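Neisseria adhesin A (Neisseria meningitidis, PDB 4CJD) probably adheres to human epithelial cells and induces bacterial uptake by them, as a homotrimeric autotransporter displayed on the meningococcal surface. Local coordinates at residues A[28-33]-A[47-52]. Sequence-based numbering, arbitrary orientation.
Sequences NGFKVG and RPATED. Unlike the reference sequence in segment 47-52: Arg47 (reference Lys), Pro48 (reference Thr).
CG1 of Val32 stands anti to its backbone N (chi1 173°) and faces Ala49 O, while CG2, anti to the carbonyl carbon, faces Glu51. CG2 lies 3.2 Å from Glu51 OE1. The Glu51 chain leaves with CG anti to its N, the bend at chi2 (60°) turns CD back, and the Val32 and Glu51 side chains cross at about a right angle. CG1 of Val32 rests 3.7 Å from Ala49 O, the oxygen that accepts the hydrogen bond between the segments: Gly33 N donates to Ala49 O at 2.8 Å, nearly straight at 163°. Ala49, the buried residue here, points its CB at segment 28-33, 3.6 Å from Lys31 O and 3.9 Å from Phe30 CD2, a methyl against the ring edge. Backbone bonding between Ala49 and Asp34 continues the pairing of strands 35-40 and 43-48, while Val54 of helix 51-56 touches both Phe30 and Val32. Within the head domain, the contact thus joins the loop leaving helix 9-28 to the end of the hairpin. Glu51 OE1 makes a close contact with a methyl, and OE2 a long, weak ion pair with Lys55 NZ; the hydrogen bond at Ala49 O is therefore the specific polar link in a mostly exposed, otherwise largely apolar junction.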
loop_
_atom_site.group_PDB
_atom_site.type_symbol
_atom_site.label_atom_id
_atom_site.label_comp_id
_atom_site.label_asym_id
_atom_site.label_seq_id
_atom_site.Cartn_x
_atom_site.Cartn_y
_atom_site.Cartn_z
ATOM N N ASN A 28 -19.344 -24.860 -8.478
ATOM C CA ASN A 28 -18.319 -25.766 -7.927
ATOM C C ASN A 28 -17.186 -26.040 -8.873
ATOM O O ASN A 28 -16.163 -26.590 -8.472
ATOM C CB ASN A 28 -18.941 -27.101 -7.510
ATOM C CG ASN A 28 -19.955 -26.926 -6.392
ATOM O OD1 ASN A 28 -19.601 -26.529 -5.312
ATOM N ND2 ASN A 28 -21.217 -27.152 -6.683
ATOM N N GLY A 29 -17.331 -25.668 -10.140
ATOM C CA GLY A 29 -16.173 -25.843 -11.022
ATOM C C GLY A 29 -16.309 -27.076 -11.896
ATOM O O GLY A 29 -17.157 -27.942 -11.627
ATOM N N PHE A 30 -15.521 -27.168 -12.970
ATOM C CA PHE A 30 -15.447 -28.441 -13.678
ATOM C C PHE A 30 -14.063 -28.588 -14.277
ATOM O O PHE A 30 -13.240 -27.634 -14.297
ATOM C CB PHE A 30 -16.532 -28.561 -14.771
ATOM C CG PHE A 30 -16.342 -27.577 -15.912
ATOM C CD1 PHE A 30 -16.738 -26.241 -15.763
ATOM C CD2 PHE A 30 -15.751 -27.977 -17.114
ATOM C CE1 PHE A 30 -16.563 -25.313 -16.798
ATOM C CE2 PHE A 30 -15.561 -27.054 -18.178
ATOM C CZ PHE A 30 -15.989 -25.722 -18.024
ATOM N N LYS A 31 -13.773 -29.790 -14.740
ATOM C CA LYS A 31 -12.438 -30.072 -15.258
ATOM C C LYS A 31 -12.543 -30.940 -16.474
ATOM O O LYS A 31 -13.628 -31.477 -16.785
ATOM C CB LYS A 31 -11.606 -30.764 -14.198
ATOM C CG LYS A 31 -12.089 -32.174 -13.875
ATOM C CD LYS A 31 -11.288 -32.698 -12.657
ATOM C CE LYS A 31 -11.572 -34.126 -12.342
ATOM N NZ LYS A 31 -12.986 -34.353 -11.988
ATOM N N VAL A 32 -11.407 -31.110 -17.156
ATOM C CA VAL A 32 -11.376 -31.910 -18.355
ATOM C C VAL A 32 -11.898 -33.294 -18.020
ATOM O O VAL A 32 -11.519 -33.912 -16.998
ATOM C CB VAL A 32 -9.964 -31.997 -18.966
ATOM C CG1 VAL A 32 -9.931 -33.016 -20.182
ATOM C CG2 VAL A 32 -9.442 -30.575 -19.381
ATOM N N GLY A 33 -12.815 -33.750 -18.860
ATOM C CA GLY A 33 -13.408 -35.053 -18.697
ATOM C C GLY A 33 -14.698 -35.096 -17.901
ATOM O O GLY A 33 -15.392 -36.120 -17.925
ATOM N N ARG A 47 -21.766 -34.795 -22.768
ATOM C CA ARG A 47 -20.541 -35.002 -23.528
ATOM C C ARG A 47 -19.353 -34.631 -22.617
ATOM O O ARG A 47 -19.527 -33.906 -21.648
ATOM C CB ARG A 47 -20.551 -34.164 -24.814
ATOM C CG ARG A 47 -20.410 -32.685 -24.512
ATOM C CD ARG A 47 -20.500 -31.812 -25.772
ATOM N NE ARG A 47 -20.431 -30.420 -25.340
ATOM C CZ ARG A 47 -19.295 -29.793 -25.037
ATOM N NH1 ARG A 47 -18.113 -30.439 -25.123
ATOM N NH2 ARG A 47 -19.347 -28.520 -24.639
ATOM N N PRO A 48 -18.149 -35.129 -22.921
ATOM C CA PRO A 48 -17.058 -34.784 -22.010
ATOM C C PRO A 48 -16.507 -33.375 -22.207
ATOM O O PRO A 48 -16.313 -32.930 -23.309
ATOM C CB PRO A 48 -15.977 -35.835 -22.316
ATOM C CG PRO A 48 -16.525 -36.667 -23.451
ATOM C CD PRO A 48 -17.719 -36.013 -24.011
ATOM N N ALA A 49 -16.291 -32.665 -21.107
ATOM C CA ALA A 49 -15.549 -31.403 -21.169
ATOM C C ALA A 49 -14.129 -31.618 -21.750
ATOM O O ALA A 49 -13.396 -32.518 -21.319
ATOM C CB ALA A 49 -15.474 -30.778 -19.807
ATOM N N THR A 50 -13.769 -30.819 -22.750
ATOM C CA THR A 50 -12.431 -30.814 -23.303
ATOM C C THR A 50 -11.676 -29.659 -22.693
ATOM O O THR A 50 -12.278 -28.799 -22.059
ATOM C CB THR A 50 -12.421 -30.587 -24.806
ATOM O OG1 THR A 50 -12.919 -29.255 -25.032
ATOM C CG2 THR A 50 -13.277 -31.639 -25.544
ATOM N N GLU A 51 -10.385 -29.567 -22.963
ATOM C CA GLU A 51 -9.643 -28.401 -22.515
ATOM C C GLU A 51 -10.186 -27.094 -23.176
ATOM O O GLU A 51 -10.161 -26.053 -22.531
ATOM C CB GLU A 51 -8.153 -28.625 -22.771
ATOM C CG GLU A 51 -7.230 -27.465 -22.365
ATOM C CD GLU A 51 -7.286 -27.089 -20.874
ATOM O OE1 GLU A 51 -7.755 -27.881 -20.019
ATOM O OE2 GLU A 51 -6.836 -25.966 -20.560
ATOM N N ASP A 52 -10.720 -27.155 -24.412
ATOM C CA ASP A 52 -11.320 -25.982 -25.027
ATOM C C ASP A 52 -12.491 -25.472 -24.178
ATOM O O ASP A 52 -12.656 -24.276 -24.045
ATOM C CB ASP A 52 -11.858 -26.247 -26.440
ATOM C CG ASP A 52 -10.760 -26.429 -27.500
ATOM O OD1 ASP A 52 -9.613 -25.985 -27.307
ATOM O OD2 ASP A 52 -11.084 -27.026 -28.555
#